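Local coordinates for protein L-threonine-O-3-phosphate decarboxylase (Porphyromonas gingivalis, PDB 3FKD) that probably binds pyridoxal 5'-phosphate and may decarboxylate L-threonine O-3-phosphate, as a member of the class I and II aminotransferase family, at residues T77-Y81 / F99-A105; M130-C136 / D160-D166; L152-H158 / R186-V190. The contacts are given in a common frame with arbitrary orientation. Numbering follows the deposited sequence.

Contact 1: residues T77-Y81 / F99-A105; sequences TAAFY and FAEYEDA
Two helices of the PLP-dependent aminotransferase fold pack here with an aromatic interface. Helix 75-86 supplies 77-81 and helix 100-108 supplies most of 99-105. The local axes run roughly parallel, at 32° (signed crossing angle -32°), and approach to 9.1 Å. They converge toward the C-terminal end: CA atoms are 6.8 Å apart at Thr77-Glu101 and 4.8 Å at Tyr81-Ala105. Phe99 precedes the helix with polyproline-like backbone angles (-47/122). Its t rotamer brings ring atom CE2 to 3.6 Å from Thr77 OG1 and 4.1 Å from Phe80 CE2. Trp226 of the second subunit packs on both Thr77 and Phe99, so the contact borders the dimer interface. Glu101, chi1 and chi2 both m, points toward 77-81; its OE1 accepts a hydrogen bond from Tyr81 OH at 2.8 Å. Tyr102 points its ring edge at the face of Phe80, a T-shaped pair with centroids 5.1 Å apart and planes at 77°. Its hydroxyl is hydrogen-bonded to Asp166. Asp104 touches through CB, 3.2 Å from Tyr81 OH. Ala105 is small enough for the close approach of the helices. Its CB makes a CH-pi contact 4.0 Å from the Tyr81 ring centroid, 11° off the ring normal.

Contact 2: residues M130-C136 / D160-D166; sequences MDFCWLC and DTTFVLD
Five backbone hydrogen bonds join 130-136 to 160-166 as neighbouring parallel strands. Thr162 N donates to Asp131 O (2.8 Å), Cys133 N to Thr162 O (2.9 Å), Val164 N to Cys133 O (2.7 Å), Leu135 N to Val164 O (2.9 Å) and Asp166 N to Leu135 O (2.9 Å). A side-chain bond from Thr161 OG1 to Met130 O (2.8 Å) precedes the paired strands; residue 130 is selenomethionine. Asp166 bonds through OD2 to Tyr102 and through OD1 to Ser168. Residues 132-136 pair in order with 162-166, with CA atoms 4.5 to 5.0 Å apart. Both strands are extended, and their axes lie 4.6 Å apart at 20° (signed -20°). Phe132, Trp134, Cys136, Thr162, Val164 and Asp166 share one face. There Val164 CB lies over the Trp134 ring, 4.2 Å from CE3, and Val164 CG2 is 3.9 Å from Phe132 CD1. Helix 75-86 packs on this face through Phe80 and Ile83. Cys133, Leu135, Phe163 and Leu165 share the other. Phe163 CD1 is 3.5 Å from Cys133 CB and 3.9 Å from Leu135 CD1, while Cys133 SG sits obliquely 4.7 Å from the Phe163 ring centroid. Helix 148-157 links the strands in a beta-alpha-beta unit of the mixed central sheet. Apolar side chains dominate both faces, but Asp166 puts a carboxylate at its strand end, consistent with the aspartate that pairs with the cofactor ring nitrogen in fold type I PLP enzymes.

Contact 3: residues L152-H158 / R186-V190; sequences LRLLNDH and RKNLV
The polar link between the end of helix 148-157 and the loop before strand 189-194 is a single amide. Asn188, chi1 p, donates from ND2 to Leu155 O (2.8 Å) and His158 O (3.3 Å). Both bonds are weak, with angles near 130°, and ND2 also bonds weakly to Thr161 O, so three carbonyls share the amide. The first two bind side chain to backbone where the helix ends, since His158 is the first residue to leave helical phi/psi. The nearest CA pair across the segments is Leu155-Asn188, 6.4 Å. Apolar packing centres on Leu155, whose CA-to-CB bond points toward 186-190. Its CG lies 3.7 Å from Arg186 CD and its CD1 4.2 Å from Leu189 CB. Arg186 extends (chi1, chi2 t) and bends at chi3 (m) against Leu152 and Asn156. Leu152 CD2 lies over one face of its guanidinium, 4.1 Å from NH1. Asn156 ND2 is at the guanidinium edge, 3.3 Å from NH2, but both are donors and do not bond. Arg186 NE instead bonds to Asp182 O. This is helix-on-sheet packing in an alpha/beta fold: helix 148-157 rests by Leu154 and Leu155 on Phe163 of strand 162-166, and strand 189-194 runs beside that strand.

Contacts 1 and 2 are buried, whereas contact 3 is partly buried and farther from the chain centre. Contacts 2 and 3 share a sheet and interlock along the chain: Phe163 N bonds to Asn188 O and Leu165 N to Val190 O. Strand 162-166 of contact 2 thus lies between strand 132-136 and strand 189-194, whose start is in contact 3. Phe163 also touches Leu155, tying the helix of contact 3 to the strands. Contacts 1 and 2 touch through a tyrosine-aspartate bond and Phe80-Trp134 packing. Contacts 1 and 3 do not touch, with nearest atoms about 7 Å apart. Helix pairing is mostly aromatic, strand pairing is regular backbone bonding, and the outlying contact mixes weak amide bonds with aliphatic packing.

Contact 1: residues T77-Y81 / F99-A105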
loop_
_atom_site.group_PDB
_atom_site.type_symbol
_atom_site.label_atom_id
_atom_site.label_comp_id
_atom_site.label_asym_id
_atom_site.label_seq_id
_atom_site.Cartn_x
_atom_site.Cartn_y
_atom_site.Cartn_z
ATOM N N THR A 77 -5.815 2.521 7.169
ATOM C CA THR A 77 -5.237 3.860 6.988
ATOM C C THR A 77 -5.319 4.369 5.514
ATOM O O THR A 77 -5.826 5.463 5.267
ATOM C CB THR A 77 -3.770 3.955 7.498
ATOM O OG1 THR A 77 -3.705 3.661 8.888
ATOM C CG2 THR A 77 -3.222 5.330 7.280
ATOM N N ALA A 78 -4.839 3.573 4.547
ATOM C CA ALA A 78 -4.982 3.945 3.135
ATOM C C ALA A 78 -6.385 4.441 2.800
ATOM O O ALA A 78 -6.535 5.494 2.163
ATOM C CB ALA A 78 -4.556 2.800 2.172
ATOM N N ALA A 79 -7.397 3.681 3.220
ATOM C CA ALA A 79 -8.795 4.073 3.031
ATOM C C ALA A 79 -9.146 5.482 3.551
ATOM O O ALA A 79 -9.989 6.131 2.969
ATOM C CB ALA A 79 -9.727 3.047 3.639
ATOM N N PHE A 80 -8.524 5.930 4.651
ATOM C CA PHE A 80 -8.864 7.223 5.261
ATOM C C PHE A 80 -8.389 8.353 4.360
ATOM O O PHE A 80 -9.083 9.340 4.155
ATOM C CB PHE A 80 -8.240 7.377 6.654
ATOM C CG PHE A 80 -8.748 6.399 7.635
ATOM C CD1 PHE A 80 -10.113 6.190 7.773
ATOM C CD2 PHE A 80 -7.879 5.676 8.418
ATOM C CE1 PHE A 80 -10.582 5.284 8.654
ATOM C CE2 PHE A 80 -8.345 4.772 9.322
ATOM C CZ PHE A 80 -9.691 4.574 9.441
ATOM N N TYR A 81 -7.183 8.161 3.846
ATOM C CA TYR A 81 -6.555 9.011 2.874
ATOM C C TYR A 81 -7.278 9.005 1.509
ATOM O O TYR A 81 -7.457 10.058 0.880
ATOM C CB TYR A 81 -5.132 8.515 2.725
ATOM C CG TYR A 81 -4.229 8.993 3.824
ATOM C CD1 TYR A 81 -3.579 10.233 3.734
ATOM C CD2 TYR A 81 -4.043 8.246 4.967
ATOM C CE1 TYR A 81 -2.756 10.687 4.744
ATOM C CE2 TYR A 81 -3.198 8.681 5.966
ATOM C CZ TYR A 81 -2.563 9.907 5.840
ATOM O OH TYR A 81 -1.741 10.338 6.846
ATOM N N PHE A 99 -7.478 8.359 16.549
ATOM C CA PHE A 99 -6.413 7.950 15.629
ATOM C C PHE A 99 -5.923 9.152 14.784
ATOM O O PHE A 99 -6.699 9.760 14.073
ATOM C CB PHE A 99 -6.945 6.800 14.734
ATOM C CG PHE A 99 -5.896 6.105 13.930
ATOM C CD1 PHE A 99 -4.739 5.627 14.528
ATOM C CD2 PHE A 99 -6.082 5.882 12.593
ATOM C CE1 PHE A 99 -3.784 4.961 13.788
ATOM C CE2 PHE A 99 -5.119 5.231 11.840
ATOM C CZ PHE A 99 -3.976 4.783 12.436
ATOM N N ALA A 100 -4.637 9.468 14.857
ATOM C CA ALA A 100 -4.104 10.733 14.315
ATOM C C ALA A 100 -4.261 10.795 12.803
ATOM O O ALA A 100 -4.129 11.856 12.148
ATOM C CB ALA A 100 -2.624 10.896 14.706
ATOM N N GLU A 101 -4.550 9.625 12.247
ATOM C CA GLU A 101 -4.656 9.478 10.819
ATOM C C GLU A 101 -5.919 10.064 10.191
ATOM O O GLU A 101 -5.905 10.367 9.002
ATOM C CB GLU A 101 -4.434 8.014 10.439
ATOM C CG GLU A 101 -3.064 7.489 10.932
ATOM C CD GLU A 101 -1.900 8.200 10.272
ATOM O OE1 GLU A 101 -2.050 8.653 9.111
ATOM O OE2 GLU A 101 -0.834 8.304 10.924
ATOM N N TYR A 102 -7.004 10.227 10.943
ATOM C CA TYR A 102 -8.136 10.962 10.387
ATOM C C TYR A 102 -7.684 12.390 10.130
ATOM O O TYR A 102 -7.903 12.940 9.040
ATOM C CB TYR A 102 -9.384 10.958 11.272
ATOM C CG TYR A 102 -9.693 9.652 11.950
ATOM C CD1 TYR A 102 -9.438 8.417 11.314
ATOM C CD2 TYR A 102 -10.255 9.640 13.240
ATOM C CE1 TYR A 102 -9.736 7.209 11.960
ATOM C CE2 TYR A 102 -10.546 8.455 13.892
ATOM C CZ TYR A 102 -10.280 7.226 13.254
ATOM O OH TYR A 102 -10.569 6.047 13.910
ATOM N N GLU A 103 -7.010 12.964 11.124
ATOM C CA GLU A 103 -6.522 14.322 10.999
ATOM C C GLU A 103 -5.541 14.464 9.828
ATOM O O GLU A 103 -5.723 15.327 8.976
ATOM C CB GLU A 103 -5.867 14.798 12.283
ATOM C CG GLU A 103 -5.951 16.296 12.474
ATOM C CD GLU A 103 -5.008 16.828 13.570
ATOM O OE1 GLU A 103 -5.044 16.325 14.718
ATOM O OE2 GLU A 103 -4.226 17.772 13.272
ATOM N N ASP A 104 -4.513 13.617 9.803
ATOM C CA ASP A 104 -3.457 13.723 8.814
ATOM C C ASP A 104 -4.043 13.637 7.433
ATOM O O ASP A 104 -3.642 14.389 6.562
ATOM C CB ASP A 104 -2.397 12.639 8.994
ATOM C CG ASP A 104 -1.704 12.716 10.336
ATOM O OD1 ASP A 104 -1.608 13.842 10.903
ATOM O OD2 ASP A 104 -1.257 11.651 10.835
ATOM N N ALA A 105 -5.013 12.744 7.249
ATOM C CA ALA A 105 -5.690 12.630 5.954
ATOM C C ALA A 105 -6.372 13.923 5.538
ATOM O O ALA A 105 -6.177 14.410 4.421
ATOM C CB ALA A 105 -6.696 11.481 5.937
#

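Contact 2: residues M130-C136 / D160-D166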
loop_
_atom_site.group_PDB
_atom_site.type_symbol
_atom_site.label_atom_id
_atom_site.label_comp_id
_atom_site.label_asym_id
_atom_site.label_seq_id
_atom_site.Cartn_x
_atom_site.Cartn_y
_atom_site.Cartn_z
HETATM N N MSE A 130 -20.963 20.753 8.080
HETATM C CA MSE A 130 -20.004 19.659 8.192
HETATM C C MSE A 130 -20.224 18.652 7.087
HETATM O O MSE A 130 -21.270 18.010 7.024
HETATM C CB MSE A 130 -20.169 18.927 9.527
HETATM C CG MSE A 130 -19.613 19.647 10.709
HETATM SE SE MSE A 130 -17.845 20.478 10.425
HETATM C CE MSE A 130 -17.658 21.091 12.264
ATOM N N ASP A 131 -19.253 18.464 6.225
ATOM C CA ASP A 131 -19.527 17.530 5.145
ATOM C C ASP A 131 -19.224 16.103 5.631
ATOM O O ASP A 131 -19.868 15.124 5.230
ATOM C CB ASP A 131 -18.792 17.945 3.855
ATOM C CG ASP A 131 -18.961 19.467 3.540
ATOM O OD1 ASP A 131 -20.104 19.995 3.625
ATOM O OD2 ASP A 131 -17.945 20.137 3.233
ATOM N N PHE A 132 -18.272 16.012 6.547
ATOM C CA PHE A 132 -17.879 14.747 7.104
ATOM C C PHE A 132 -17.721 14.850 8.593
ATOM O O PHE A 132 -17.301 15.878 9.123
ATOM C CB PHE A 132 -16.570 14.271 6.485
ATOM C CG PHE A 132 -16.684 13.975 5.025
ATOM C CD1 PHE A 132 -17.179 12.760 4.592
ATOM C CD2 PHE A 132 -16.333 14.928 4.085
ATOM C CE1 PHE A 132 -17.296 12.493 3.250
ATOM C CE2 PHE A 132 -16.460 14.679 2.741
ATOM C CZ PHE A 132 -16.936 13.462 2.319
ATOM N N CYS A 133 -18.089 13.751 9.248
ATOM C CA CYS A 133 -17.831 13.536 10.646
ATOM C C CYS A 133 -17.142 12.180 10.831
ATOM O O CYS A 133 -17.632 11.154 10.362
ATOM C CB CYS A 133 -19.136 13.589 11.433
ATOM S SG CYS A 133 -18.896 13.315 13.172
ATOM N N TRP A 134 -16.022 12.191 11.544
ATOM C CA TRP A 134 -15.149 11.033 11.662
ATOM C C TRP A 134 -15.191 10.399 13.068
ATOM O O TRP A 134 -14.692 10.959 14.050
ATOM C CB TRP A 134 -13.717 11.429 11.281
ATOM C CG TRP A 134 -13.542 11.978 9.842
ATOM C CD1 TRP A 134 -14.055 13.151 9.324
ATOM C CD2 TRP A 134 -12.780 11.385 8.778
ATOM N NE1 TRP A 134 -13.670 13.301 8.007
ATOM C CE2 TRP A 134 -12.868 12.255 7.658
ATOM C CE3 TRP A 134 -12.009 10.219 8.673
ATOM C CZ2 TRP A 134 -12.240 11.986 6.451
ATOM C CZ3 TRP A 134 -11.383 9.939 7.462
ATOM C CH2 TRP A 134 -11.507 10.836 6.359
ATOM N N LEU A 135 -15.794 9.227 13.171
ATOM C CA LEU A 135 -15.910 8.562 14.460
ATOM C C LEU A 135 -15.275 7.195 14.453
ATOM O O LEU A 135 -15.010 6.600 13.404
ATOM C CB LEU A 135 -17.369 8.448 14.871
ATOM C CG LEU A 135 -18.000 9.837 14.844
ATOM C CD1 LEU A 135 -19.506 9.760 14.806
ATOM C CD2 LEU A 135 -17.487 10.673 16.022
ATOM N N CYS A 136 -14.998 6.700 15.635
ATOM C CA CYS A 136 -14.476 5.354 15.741
ATOM C C CYS A 136 -15.091 4.796 16.995
ATOM O O CYS A 136 -15.056 5.414 18.048
ATOM C CB CYS A 136 -12.944 5.363 15.758
ATOM S SG CYS A 136 -12.155 3.803 16.127
ATOM N N ASP A 160 -26.859 15.587 5.740
ATOM C CA ASP A 160 -25.921 16.292 4.883
ATOM C C ASP A 160 -24.514 16.148 5.425
ATOM O O ASP A 160 -23.581 16.754 4.932
ATOM C CB ASP A 160 -26.363 17.748 4.695
ATOM C CG ASP A 160 -27.728 17.844 4.008
ATOM O OD1 ASP A 160 -27.947 17.079 3.056
ATOM O OD2 ASP A 160 -28.590 18.654 4.416
ATOM N N THR A 161 -24.370 15.333 6.453
ATOM C CA THR A 161 -23.055 14.989 6.931
ATOM C C THR A 161 -22.820 13.510 6.683
ATOM O O THR A 161 -23.553 12.646 7.159
ATOM C CB THR A 161 -22.874 15.277 8.426
ATOM O OG1 THR A 161 -23.149 16.664 8.688
ATOM C CG2 THR A 161 -21.452 14.929 8.851
ATOM N N THR A 162 -21.797 13.224 5.907
ATOM C CA THR A 162 -21.363 11.865 5.769
ATOM C C THR A 162 -20.592 11.459 7.010
ATOM O O THR A 162 -19.615 12.093 7.398
ATOM C CB THR A 162 -20.502 11.693 4.524
ATOM O OG1 THR A 162 -21.293 12.037 3.385
ATOM C CG2 THR A 162 -20.027 10.242 4.411
ATOM N N PHE A 163 -21.049 10.408 7.650
ATOM C CA PHE A 163 -20.332 9.931 8.829
ATOM C C PHE A 163 -19.318 8.867 8.421
ATOM O O PHE A 163 -19.685 7.858 7.845
ATOM C CB PHE A 163 -21.309 9.426 9.910
ATOM C CG PHE A 163 -22.052 10.523 10.583
ATOM C CD1 PHE A 163 -21.591 11.064 11.763
ATOM C CD2 PHE A 163 -23.175 11.075 9.998
ATOM C CE1 PHE A 163 -22.266 12.108 12.366
ATOM C CE2 PHE A 163 -23.854 12.135 10.602
ATOM C CZ PHE A 163 -23.402 12.639 11.786
ATOM N N VAL A 164 -18.040 9.110 8.680
ATOM C CA VAL A 164 -17.067 8.076 8.411
ATOM C C VAL A 164 -16.749 7.326 9.708
ATOM O O VAL A 164 -16.191 7.874 10.688
ATOM C CB VAL A 164 -15.802 8.584 7.690
ATOM C CG1 VAL A 164 -14.913 7.398 7.307
ATOM C CG2 VAL A 164 -16.174 9.421 6.428
ATOM N N LEU A 165 -17.136 6.058 9.699
ATOM C CA LEU A 165 -17.086 5.235 10.902
ATOM C C LEU A 165 -15.966 4.193 10.805
ATOM O O LEU A 165 -16.140 3.179 10.166
ATOM C CB LEU A 165 -18.446 4.553 11.108
ATOM C CG LEU A 165 -18.987 4.384 12.519
ATOM C CD1 LEU A 165 -20.323 3.626 12.491
ATOM C CD2 LEU A 165 -17.961 3.678 13.402
ATOM N N ASP A 166 -14.824 4.487 11.417
ATOM C CA ASP A 166 -13.763 3.522 11.671
ATOM C C ASP A 166 -14.327 2.371 12.470
ATOM O O ASP A 166 -14.703 2.536 13.641
ATOM C CB ASP A 166 -12.589 4.167 12.425
ATOM C CG ASP A 166 -11.313 3.305 12.402
ATOM O OD1 ASP A 166 -11.400 2.113 12.020
ATOM O OD2 ASP A 166 -10.211 3.826 12.749
#

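Contact 3: residues L152-H158 / R186-V190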
loop_
_atom_site.group_PDB
_atom_site.type_symbol
_atom_site.label_atom_id
_atom_site.label_comp_id
_atom_site.label_asym_id
_atom_site.label_seq_id
_atom_site.Cartn_x
_atom_site.Cartn_y
_atom_site.Cartn_z
ATOM N N LEU A 152 -27.397 5.753 14.957
ATOM C CA LEU A 152 -28.541 5.839 14.025
ATOM C C LEU A 152 -29.314 7.181 14.021
ATOM O O LEU A 152 -29.811 7.618 12.988
ATOM C CB LEU A 152 -29.514 4.664 14.209
ATOM C CG LEU A 152 -28.856 3.327 13.919
ATOM C CD1 LEU A 152 -29.704 2.138 14.330
ATOM C CD2 LEU A 152 -28.504 3.280 12.419
ATOM N N ARG A 153 -29.431 7.844 15.160
ATOM C CA ARG A 153 -30.170 9.093 15.134
ATOM C C ARG A 153 -29.313 10.201 14.561
ATOM O O ARG A 153 -29.837 11.115 13.940
ATOM C CB ARG A 153 -30.807 9.452 16.483
ATOM C CG ARG A 153 -29.897 10.038 17.575
ATOM C CD ARG A 153 -30.450 9.587 18.931
ATOM N NE ARG A 153 -31.256 8.379 18.709
ATOM C CZ ARG A 153 -32.507 8.206 19.133
ATOM N NH1 ARG A 153 -33.102 9.147 19.865
ATOM N NH2 ARG A 153 -33.154 7.083 18.843
ATOM N N LEU A 154 -27.993 10.096 14.718
ATOM C CA LEU A 154 -27.083 11.024 14.039
ATOM C C LEU A 154 -27.163 10.926 12.492
ATOM O O LEU A 154 -27.200 11.937 11.784
ATOM C CB LEU A 154 -25.644 10.760 14.468
ATOM C CG LEU A 154 -25.244 10.821 15.922
ATOM C CD1 LEU A 154 -24.057 9.924 16.142
ATOM C CD2 LEU A 154 -24.911 12.261 16.278
ATOM N N LEU A 155 -27.131 9.700 11.983
ATOM C CA LEU A 155 -27.251 9.448 10.563
ATOM C C LEU A 155 -28.541 10.052 10.076
ATOM O O LEU A 155 -28.588 10.704 9.039
ATOM C CB LEU A 155 -27.267 7.935 10.284
ATOM C CG LEU A 155 -25.965 7.120 10.170
ATOM C CD1 LEU A 155 -24.764 7.997 9.890
ATOM C CD2 LEU A 155 -25.720 6.309 11.385
ATOM N N ASN A 156 -29.597 9.825 10.844
ATOM C CA ASN A 156 -30.923 10.313 10.500
ATOM C C ASN A 156 -31.110 11.826 10.672
ATOM O O ASN A 156 -31.734 12.473 9.824
ATOM C CB ASN A 156 -31.978 9.544 11.284
ATOM C CG ASN A 156 -32.022 8.066 10.897
ATOM O OD1 ASN A 156 -32.191 7.196 11.750
ATOM N ND2 ASN A 156 -31.859 7.782 9.601
ATOM N N ASP A 157 -30.557 12.388 11.747
ATOM C CA ASP A 157 -30.728 13.810 12.050
ATOM C C ASP A 157 -29.899 14.703 11.162
ATOM O O ASP A 157 -30.295 15.835 10.910
ATOM C CB ASP A 157 -30.431 14.131 13.529
ATOM C CG ASP A 157 -31.387 13.441 14.469
ATOM O OD1 ASP A 157 -32.575 13.304 14.085
ATOM O OD2 ASP A 157 -30.951 13.022 15.574
ATOM N N HIS A 158 -28.759 14.200 10.689
ATOM C CA HIS A 158 -27.875 14.993 9.815
ATOM C C HIS A 158 -27.542 14.355 8.446
ATOM O O HIS A 158 -26.410 13.942 8.198
ATOM C CB HIS A 158 -26.583 15.346 10.553
ATOM C CG HIS A 158 -26.799 15.824 11.951
ATOM N ND1 HIS A 158 -26.577 15.025 13.051
ATOM C CD2 HIS A 158 -27.211 17.023 12.430
ATOM C CE1 HIS A 158 -26.843 15.713 14.151
ATOM N NE2 HIS A 158 -27.230 16.928 13.800
ATOM N N ARG A 186 -29.592 4.730 2.947
ATOM C CA ARG A 186 -28.861 5.674 3.774
ATOM C C ARG A 186 -27.631 6.010 2.970
ATOM O O ARG A 186 -26.890 5.128 2.548
ATOM C CB ARG A 186 -28.462 5.020 5.095
ATOM C CG ARG A 186 -28.207 6.000 6.200
ATOM C CD ARG A 186 -27.678 5.289 7.463
ATOM N NE ARG A 186 -28.402 4.061 7.760
ATOM C CZ ARG A 186 -29.515 4.019 8.467
ATOM N NH1 ARG A 186 -30.110 2.863 8.685
ATOM N NH2 ARG A 186 -30.034 5.136 8.943
ATOM N N LYS A 187 -27.423 7.296 2.744
ATOM C CA LYS A 187 -26.350 7.735 1.870
ATOM C C LYS A 187 -25.188 8.330 2.624
ATOM O O LYS A 187 -24.090 8.433 2.084
ATOM C CB LYS A 187 -26.890 8.742 0.881
ATOM C CG LYS A 187 -26.890 8.181 -0.492
ATOM C CD LYS A 187 -25.604 7.374 -0.646
ATOM C CE LYS A 187 -24.963 7.568 -2.025
ATOM N NZ LYS A 187 -23.478 7.492 -1.912
ATOM N N ASN A 188 -25.446 8.683 3.882
ATOM C CA ASN A 188 -24.533 9.451 4.720
ATOM C C ASN A 188 -23.711 8.601 5.722
ATOM O O ASN A 188 -23.128 9.123 6.677
ATOM C CB ASN A 188 -25.322 10.547 5.469
ATOM C CG ASN A 188 -26.176 9.981 6.595
ATOM O OD1 ASN A 188 -26.818 8.935 6.449
ATOM N ND2 ASN A 188 -26.157 10.658 7.744
ATOM N N LEU A 189 -23.658 7.299 5.464
ATOM C CA LEU A 189 -22.858 6.355 6.249
ATOM C C LEU A 189 -21.739 5.698 5.418
ATOM O O LEU A 189 -21.986 5.182 4.334
ATOM C CB LEU A 189 -23.774 5.278 6.850
ATOM C CG LEU A 189 -23.040 4.179 7.583
ATOM C CD1 LEU A 189 -22.324 4.753 8.745
ATOM C CD2 LEU A 189 -24.016 3.098 8.017
ATOM N N VAL A 190 -20.509 5.748 5.915
ATOM C CA VAL A 190 -19.401 5.057 5.269
ATOM C C VAL A 190 -18.578 4.306 6.314
ATOM O O VAL A 190 -18.223 4.873 7.359
ATOM C CB VAL A 190 -18.481 6.022 4.471
ATOM C CG1 VAL A 190 -17.238 5.308 4.014
ATOM C CG2 VAL A 190 -19.228 6.616 3.284
#